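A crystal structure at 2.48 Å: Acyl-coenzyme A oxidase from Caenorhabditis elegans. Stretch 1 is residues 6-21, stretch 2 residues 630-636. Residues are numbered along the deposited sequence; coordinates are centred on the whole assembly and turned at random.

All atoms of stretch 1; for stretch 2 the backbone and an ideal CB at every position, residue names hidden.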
ATOM      1  N   LYS B   6      14.541  -4.637  28.834  1.00 20.40           N
ATOM      2  CA  LYS B   6      15.734  -3.807  28.970  1.00 20.67           C
ATOM      3  C   LYS B   6      15.601  -2.457  28.291  1.00 20.51           C
ATOM      4  O   LYS B   6      16.582  -1.702  28.267  1.00 20.54           O
ATOM      5  CB  LYS B   6      16.965  -4.537  28.405  1.00 21.23           C
ATOM      6  CG  LYS B   6      17.275  -5.821  29.133  1.00 22.08           C
ATOM      7  CD  LYS B   6      17.511  -5.522  30.589  1.00 22.40           C
ATOM      8  CE  LYS B   6      18.026  -6.726  31.318  1.00 22.90           C
ATOM      9  NZ  LYS B   6      16.960  -7.743  31.510  1.00 22.74           N
ATOM     10  N   THR B   7      14.444  -2.158  27.689  1.00 18.82           N
ATOM     11  CA  THR B   7      14.249  -0.878  27.020  1.00 18.85           C
ATOM     12  C   THR B   7      13.615   0.188  27.924  1.00 19.79           C
ATOM     13  O   THR B   7      13.742   1.386  27.628  1.00 20.02           O
ATOM     14  CB  THR B   7      13.423  -1.118  25.754  1.00 18.94           C
ATOM     15  OG1 THR B   7      14.104  -2.086  24.951  1.00 18.42           O
ATOM     16  CG2 THR B   7      13.242   0.143  24.950  1.00 18.42           C
ATOM     17  N   ILE B   8      13.019  -0.211  29.057  1.00 20.07           N
ATOM     18  CA  ILE B   8      12.419   0.748  29.979  1.00 20.65           C
ATOM     19  C   ILE B   8      13.483   1.729  30.459  1.00 22.03           C
ATOM     20  O   ILE B   8      14.607   1.335  30.792  1.00 23.03           O
ATOM     21  CB  ILE B   8      11.796   0.002  31.175  1.00 20.61           C
ATOM     22  CG1 ILE B   8      10.696  -0.967  30.723  1.00 20.26           C
ATOM     23  CG2 ILE B   8      11.254   0.982  32.248  1.00 19.53           C
ATOM     24  CD1 ILE B   8      10.310  -1.963  31.810  1.00 19.92           C
ATOM     25  N   GLN B   9      13.137   3.016  30.509  1.00 21.16           N
ATOM     26  CA  GLN B   9      13.979   4.016  31.152  1.00 21.21           C
ATOM     27  C   GLN B   9      13.125   4.866  32.087  1.00 20.80           C
ATOM     28  O   GLN B   9      11.914   4.993  31.885  1.00 20.29           O
ATOM     29  CB  GLN B   9      14.682   4.921  30.127  1.00 22.71           C
ATOM     30  CG  GLN B   9      15.777   4.239  29.326  1.00 23.38           C
ATOM     31  CD  GLN B   9      16.472   5.192  28.378  1.00 24.88           C
ATOM     32  OE1 GLN B   9      16.623   6.382  28.670  1.00 27.03           O
ATOM     33  NE2 GLN B   9      16.879   4.681  27.218  1.00 26.96           N
ATOM     34  N   GLU B  10      13.740   5.423  33.139  1.00 21.48           N
ATOM     35  CA  GLU B  10      13.008   6.369  33.978  1.00 21.99           C
ATOM     36  C   GLU B  10      12.466   7.524  33.147  1.00 20.71           C
ATOM     37  O   GLU B  10      13.166   8.083  32.303  1.00 21.39           O
ATOM     38  CB  GLU B  10      13.887   6.912  35.090  1.00 23.46           C
ATOM     39  CG  GLU B  10      13.795   6.125  36.374  1.00 26.14           C
ATOM     40  CD  GLU B  10      12.660   6.576  37.281  1.00 27.02           C
ATOM     41  OE1 GLU B  10      12.251   7.763  37.239  1.00 26.71           O
ATOM     42  OE2 GLU B  10      12.193   5.735  38.079  1.00 28.44           O
ATOM     43  N   GLY B  11      11.209   7.889  33.394  1.00 22.83           N
ATOM     44  CA  GLY B  11      10.612   9.018  32.710  1.00 21.97           C
ATOM     45  C   GLY B  11       9.860   8.680  31.451  1.00 21.53           C
ATOM     46  O   GLY B  11       9.269   9.582  30.850  1.00 21.05           O
ATOM     47  N   ASP B  12       9.878   7.418  31.018  1.00 21.25           N
ATOM     48  CA  ASP B  12       9.121   7.027  29.846  1.00 21.65           C
ATOM     49  C   ASP B  12       7.628   7.201  30.113  1.00 21.42           C
ATOM     50  O   ASP B  12       7.176   7.261  31.261  1.00 21.39           O
ATOM     51  CB  ASP B  12       9.408   5.574  29.476  1.00 21.50           C
ATOM     52  CG  ASP B  12      10.821   5.359  28.918  1.00 22.34           C
ATOM     53  OD1 ASP B  12      11.556   6.342  28.613  1.00 22.59           O
ATOM     54  OD2 ASP B  12      11.181   4.178  28.724  1.00 21.78           O
ATOM     55  N   ASN B  13       6.864   7.285  29.036  1.00 20.11           N
ATOM     56  CA  ASN B  13       5.412   7.330  29.122  1.00 20.34           C
ATOM     57  C   ASN B  13       4.889   6.155  29.946  1.00 20.73           C
ATOM     58  O   ASN B  13       5.112   4.999  29.569  1.00 20.83           O
ATOM     59  CB  ASN B  13       4.819   7.274  27.715  1.00 20.25           C
ATOM     60  CG  ASN B  13       3.306   7.459  27.708  1.00 20.30           C
ATOM     61  OD1 ASN B  13       2.604   7.092  28.653  1.00 20.33           O
ATOM     62  ND2 ASN B  13       2.800   8.035  26.629  1.00 20.08           N
ATOM     63  N   PRO B  14       4.188   6.399  31.051  1.00 20.01           N
ATOM     64  CA  PRO B  14       3.770   5.275  31.904  1.00 19.77           C
ATOM     65  C   PRO B  14       2.826   4.318  31.206  1.00 20.55           C
ATOM     66  O   PRO B  14       2.752   3.147  31.606  1.00 21.35           O
ATOM     67  CB  PRO B  14       3.099   5.958  33.104  1.00 19.77           C
ATOM     68  CG  PRO B  14       2.736   7.307  32.646  1.00 20.06           C
ATOM     69  CD  PRO B  14       3.718   7.698  31.566  1.00 20.09           C
ATOM     70  N   ASP B  15       2.096   4.769  30.186  1.00 18.77           N
ATOM     71  CA  ASP B  15       1.252   3.848  29.426  1.00 19.13           C
ATOM     72  C   ASP B  15       2.083   2.854  28.622  1.00 18.92           C
ATOM     73  O   ASP B  15       1.697   1.692  28.469  1.00 18.81           O
ATOM     74  CB  ASP B  15       0.306   4.644  28.535  1.00 20.23           C
ATOM     75  CG  ASP B  15      -0.911   5.150  29.304  1.00 21.73           C
ATOM     76  OD1 ASP B  15      -1.234   4.538  30.357  1.00 21.92           O
ATOM     77  OD2 ASP B  15      -1.516   6.166  28.879  1.00 24.36           O
ATOM     78  N   LEU B  16       3.229   3.290  28.100  1.00 19.68           N
ATOM     79  CA  LEU B  16       4.115   2.382  27.387  1.00 18.86           C
ATOM     80  C   LEU B  16       4.913   1.525  28.364  1.00 18.27           C
ATOM     81  O   LEU B  16       5.031   0.306  28.176  1.00 18.56           O
ATOM     82  CB  LEU B  16       5.048   3.183  26.484  1.00 19.03           C
ATOM     83  CG  LEU B  16       6.000   2.432  25.573  1.00 19.10           C
ATOM     84  CD1 LEU B  16       5.254   1.408  24.756  1.00 19.34           C
ATOM     85  CD2 LEU B  16       6.680   3.424  24.664  1.00 19.41           C
ATOM     86  N   THR B  17       5.443   2.134  29.428  1.00 19.89           N
ATOM     87  CA  THR B  17       6.116   1.357  30.468  1.00 19.46           C
ATOM     88  C   THR B  17       5.221   0.250  31.043  1.00 18.78           C
ATOM     89  O   THR B  17       5.690  -0.868  31.267  1.00 19.25           O
ATOM     90  CB  THR B  17       6.609   2.283  31.570  1.00 19.46           C
ATOM     91  OG1 THR B  17       7.533   3.211  30.994  1.00 20.06           O
ATOM     92  CG2 THR B  17       7.328   1.480  32.630  1.00 19.48           C
ATOM     93  N   ALA B  18       3.934   0.533  31.277  1.00 18.66           N
ATOM     94  CA  ALA B  18       3.029  -0.497  31.785  1.00 18.36           C
ATOM     95  C   ALA B  18       2.990  -1.716  30.865  1.00 18.67           C
ATOM     96  O   ALA B  18       2.919  -2.860  31.339  1.00 18.56           O
ATOM     97  CB  ALA B  18       1.619   0.066  31.953  1.00 17.99           C
ATOM     98  N   GLU B  19       3.051  -1.501  29.550  1.00 17.60           N
ATOM     99  CA  GLU B  19       3.062  -2.624  28.620  1.00 18.03           C
ATOM    100  C   GLU B  19       4.395  -3.363  28.621  1.00 18.08           C
ATOM    101  O   GLU B  19       4.459  -4.512  28.169  1.00 17.46           O
ATOM    102  CB  GLU B  19       2.736  -2.152  27.206  1.00 18.43           C
ATOM    103  CG  GLU B  19       1.338  -1.563  27.039  1.00 18.71           C
ATOM    104  CD  GLU B  19       0.258  -2.553  27.426  1.00 19.28           C
ATOM    105  OE1 GLU B  19       0.446  -3.784  27.177  1.00 18.72           O
ATOM    106  OE2 GLU B  19      -0.775  -2.102  27.997  1.00 19.52           O
ATOM    107  N   ARG B  20       5.462  -2.720  29.081  1.00 17.07           N
ATOM    108  CA  ARG B  20       6.764  -3.358  29.137  1.00 17.91           C
ATOM    109  C   ARG B  20       6.959  -4.157  30.415  1.00 18.68           C
ATOM    110  O   ARG B  20       7.634  -5.201  30.391  1.00 18.55           O
ATOM    111  CB  ARG B  20       7.862  -2.298  28.980  1.00 17.88           C
ATOM    112  CG  ARG B  20       7.886  -1.687  27.560  1.00 18.05           C
ATOM    113  CD  ARG B  20       8.901  -0.542  27.398  1.00 17.98           C
ATOM    114  NE  ARG B  20       9.257  -0.301  25.994  1.00 17.89           N
ATOM    115  CZ  ARG B  20       9.571   0.891  25.488  1.00 18.07           C
ATOM    116  NH1 ARG B  20       9.580   1.984  26.239  1.00 17.60           N
ATOM    117  NH2 ARG B  20       9.904   0.994  24.222  1.00 18.63           N
ATOM    118  N   LEU B  21       6.337  -3.715  31.517  1.00 17.99           N
ATOM    119  CA  LEU B  21       6.499  -4.383  32.806  1.00 18.60           C
ATOM    120  C   LEU B  21       5.912  -5.784  32.829  1.00 18.73           C
ATOM    121  O   LEU B  21       6.317  -6.587  33.674  1.00 19.57           O
ATOM    122  CB  LEU B  21       5.875  -3.538  33.920  1.00 19.12           C
ATOM    123  CG  LEU B  21       6.670  -2.268  34.251  1.00 19.39           C
ATOM    124  CD1 LEU B  21       5.894  -1.398  35.219  1.00 19.63           C
ATOM    125  CD2 LEU B  21       8.037  -2.621  34.791  1.00 18.84           C
ATOM    126  N   UNK B 630       6.672   6.145  16.892  1.00 17.61           N
ATOM    127  CA  UNK B 630       7.273   4.976  17.500  1.00 17.70           C
ATOM    128  C   UNK B 630       8.463   5.274  18.387  1.00 17.46           C
ATOM    129  O   UNK B 630       9.291   4.391  18.619  1.00 17.35           O
ATOM    130  CB  UNK B 630       7.699   3.998  16.404  1.00 17.70           C
ATOM    131  N   UNK B 631       8.545   6.500  18.909  1.00 18.93           N
ATOM    132  CA  UNK B 631       9.599   6.871  19.852  1.00 19.27           C
ATOM    133  C   UNK B 631       9.758   5.848  20.959  1.00 19.21           C
ATOM    134  O   UNK B 631       8.768   5.389  21.540  1.00 19.94           O
ATOM    135  CB  UNK B 631       9.307   8.244  20.459  1.00 19.27           C
ATOM    136  N   UNK B 632      11.023   5.549  21.292  1.00 19.01           N
ATOM    137  CA  UNK B 632      11.330   4.599  22.365  1.00 18.96           C
ATOM    138  C   UNK B 632      10.634   4.958  23.675  1.00 19.43           C
ATOM    139  O   UNK B 632      10.101   4.074  24.368  1.00 20.68           O
ATOM    140  CB  UNK B 632      12.842   4.534  22.589  1.00 18.96           C
ATOM    141  N   UNK B 633      10.592   6.255  24.026  1.00 21.56           N
ATOM    142  CA  UNK B 633      10.064   6.649  25.337  1.00 21.43           C
ATOM    143  C   UNK B 633       8.543   6.825  25.391  1.00 21.40           C
ATOM    144  O   UNK B 633       8.005   6.980  26.495  1.00 20.95           O
ATOM    145  CB  UNK B 633      10.727   7.959  25.769  1.00 21.43           C
ATOM    146  N   UNK B 634       7.841   6.819  24.260  1.00 18.95           N
ATOM    147  CA  UNK B 634       6.400   6.940  24.269  1.00 19.02           C
ATOM    148  C   UNK B 634       5.852   8.341  24.441  1.00 19.49           C
ATOM    149  O   UNK B 634       4.636   8.500  24.632  1.00 18.68           O
ATOM    150  CB  UNK B 634       5.839   6.057  25.386  1.00 19.02           C
ATOM    151  N   UNK B 635       6.703   9.366  24.390  1.00 19.97           N
ATOM    152  CA  UNK B 635       6.242  10.750  24.481  1.00 20.36           C
ATOM    153  C   UNK B 635       5.926  11.250  23.071  1.00 20.79           C
ATOM    154  O   UNK B 635       6.661  12.039  22.467  1.00 21.05           O
ATOM    155  CB  UNK B 635       7.288  11.639  25.157  1.00 20.36           C
ATOM    156  N   UNK B 636       4.791  10.770  22.554  1.00 20.03           N
ATOM    157  CA  UNK B 636       4.449  11.003  21.155  1.00 20.30           C
ATOM    158  C   UNK B 636       3.937  12.419  20.942  1.00 21.26           C
ATOM    159  O   UNK B 636       4.400  13.120  20.037  1.00 23.02           O
ATOM    160  CB  UNK B 636       3.402   9.991  20.686  1.00 20.30           C
TER

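Position 630 leads into the contact without joining it. Its CA-to-CB bond points away from stretch 1, and an ideal CB would find no atom of that stretch within 5.5 Å, so the visible atoms set little limit on the side chain. The deposited residue is G630.

Position 631 opens a type I turn that ends at 634, closed by a backbone hydrogen bond from 634 N to 631 O (3.2 Å). The CA-to-CB bond runs sideways, and stretch 1 offers nothing close; many residues would suit. It is R631, which serves its own stretch, as described below at 633.

At position 632 the ideal CB lies 5.0 Å from T7 CG2 and 4.9 Å from R20 NH2, and its bond points sideways. Further out, the D12 carboxylate and the carbonyl of T7 create an acceptor-rich site beyond the reach of a short side chain. A long donor, lysine or arginine, would suit it, although the nearby R20 guanidinium adds a second positive charge. The deposited R632 bends its chain, with chi3 at 53° (p), and grips D12 with two hydrogen bonds of a salt bridge: NH2 to D12 OD1 at 2.6 Å and NH1 to D12 OD2 at 2.8 Å. D12 OD1 lies at the guanidinium edge, while Q9 NE2 sits over one face. The like charges approach to 4.0 Å between R20 NH1 and R632 NH1, with the D12 carboxylate close to both. The backbone contributes as well, because R632 O accepts from R20 NH1 (2.9 Å) and R20 NH2 (3.1 Å).

Position 633 presents its carbonyl to stretch 1, where N13 N donates to 633 O at 2.8 Å, whatever the side chain. The ideal CB is 3.4 Å from D12 OD1, and its bond points sideways; a small or polar residue such as serine, asparagine or aspartate would be reasonable. The end of the D633 side chain leads away from stretch 1, leaving D633 OD2 5.2 Å from D12 OD1. It pairs with R631, OD1 accepting from R631 NE (3.0 Å) and OD2 from R631 NH2 (2.9 Å).

Position 634 is the most restrictive. Its phi of 80° favours glycine, and an ideal CB, pointing toward stretch 1, would clash with N13 CB at 2.8 Å and L16 CD2 at 2.9 Å. G634 lets L16 CD2 approach its CA to 3.5 Å, and G634 O accepts from N13 ND2 at 2.8 Å. The same N13 side chain caps its helix, OD1 accepting from D15 N at 2.8 Å.

At position 635 the CB is clear of stretch 1, but the carbonyl of G11 offers an acceptor within reach of a longer side chain. Histidine, glutamine, lysine or arginine could be considered. H635 donates from NE2 to G11 O at 2.7 Å, with the oxygen at the ring edge, while its backbone N donates to D633 OD1 at 3.0 Å.

Position 636 points sideways and makes no contact with stretch 1, leaving the choice open; it is V636.

Stretch 2 (630-636) GRRDGHV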
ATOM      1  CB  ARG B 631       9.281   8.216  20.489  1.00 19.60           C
ATOM      2  CG  ARG B 631       9.645   9.395  19.652  1.00 20.06           C
ATOM      3  CD  ARG B 631       9.244  10.677  20.352  1.00 20.37           C
ATOM      4  NE  ARG B 631      10.025  10.859  21.572  1.00 20.36           N
ATOM      5  CZ  ARG B 631      11.225  11.436  21.592  1.00 20.65           C
ATOM      6  NH1 ARG B 631      11.765  11.856  20.456  1.00 20.83           N
ATOM      7  NH2 ARG B 631      11.889  11.578  22.745  1.00 20.57           N
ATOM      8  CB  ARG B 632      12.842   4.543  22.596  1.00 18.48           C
ATOM      9  CG  ARG B 632      13.286   3.379  23.478  1.00 18.47           C
ATOM     10  CD  ARG B 632      14.512   3.725  24.314  1.00 18.32           C
ATOM     11  NE  ARG B 632      14.263   4.959  25.047  1.00 18.09           N
ATOM     12  CZ  ARG B 632      13.541   5.024  26.160  1.00 18.45           C
ATOM     13  NH1 ARG B 632      13.012   3.913  26.661  1.00 18.28           N
ATOM     14  NH2 ARG B 632      13.337   6.189  26.774  1.00 18.44           N
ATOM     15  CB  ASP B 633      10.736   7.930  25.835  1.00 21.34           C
ATOM     16  CG  ASP B 633      10.514   9.115  24.919  1.00 21.69           C
ATOM     17  OD1 ASP B 633       9.650   9.073  24.002  1.00 21.91           O
ATOM     18  OD2 ASP B 633      11.201  10.137  25.154  1.00 22.04           O
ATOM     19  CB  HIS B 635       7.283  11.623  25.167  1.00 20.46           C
ATOM     20  CG  HIS B 635       7.545  11.233  26.591  1.00 20.59           C
ATOM     21  ND1 HIS B 635       6.535  11.042  27.508  1.00 21.10           N
ATOM     22  CD2 HIS B 635       8.703  11.013  27.254  1.00 20.89           C
ATOM     23  CE1 HIS B 635       7.058  10.702  28.670  1.00 21.41           C
ATOM     24  NE2 HIS B 635       8.372  10.680  28.543  1.00 21.55           N
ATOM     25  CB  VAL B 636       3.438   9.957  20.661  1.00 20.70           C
ATOM     26  CG1 VAL B 636       2.857  10.400  19.323  1.00 20.47           C
ATOM     27  CG2 VAL B 636       4.127   8.609  20.519  1.00 20.43           C
TER
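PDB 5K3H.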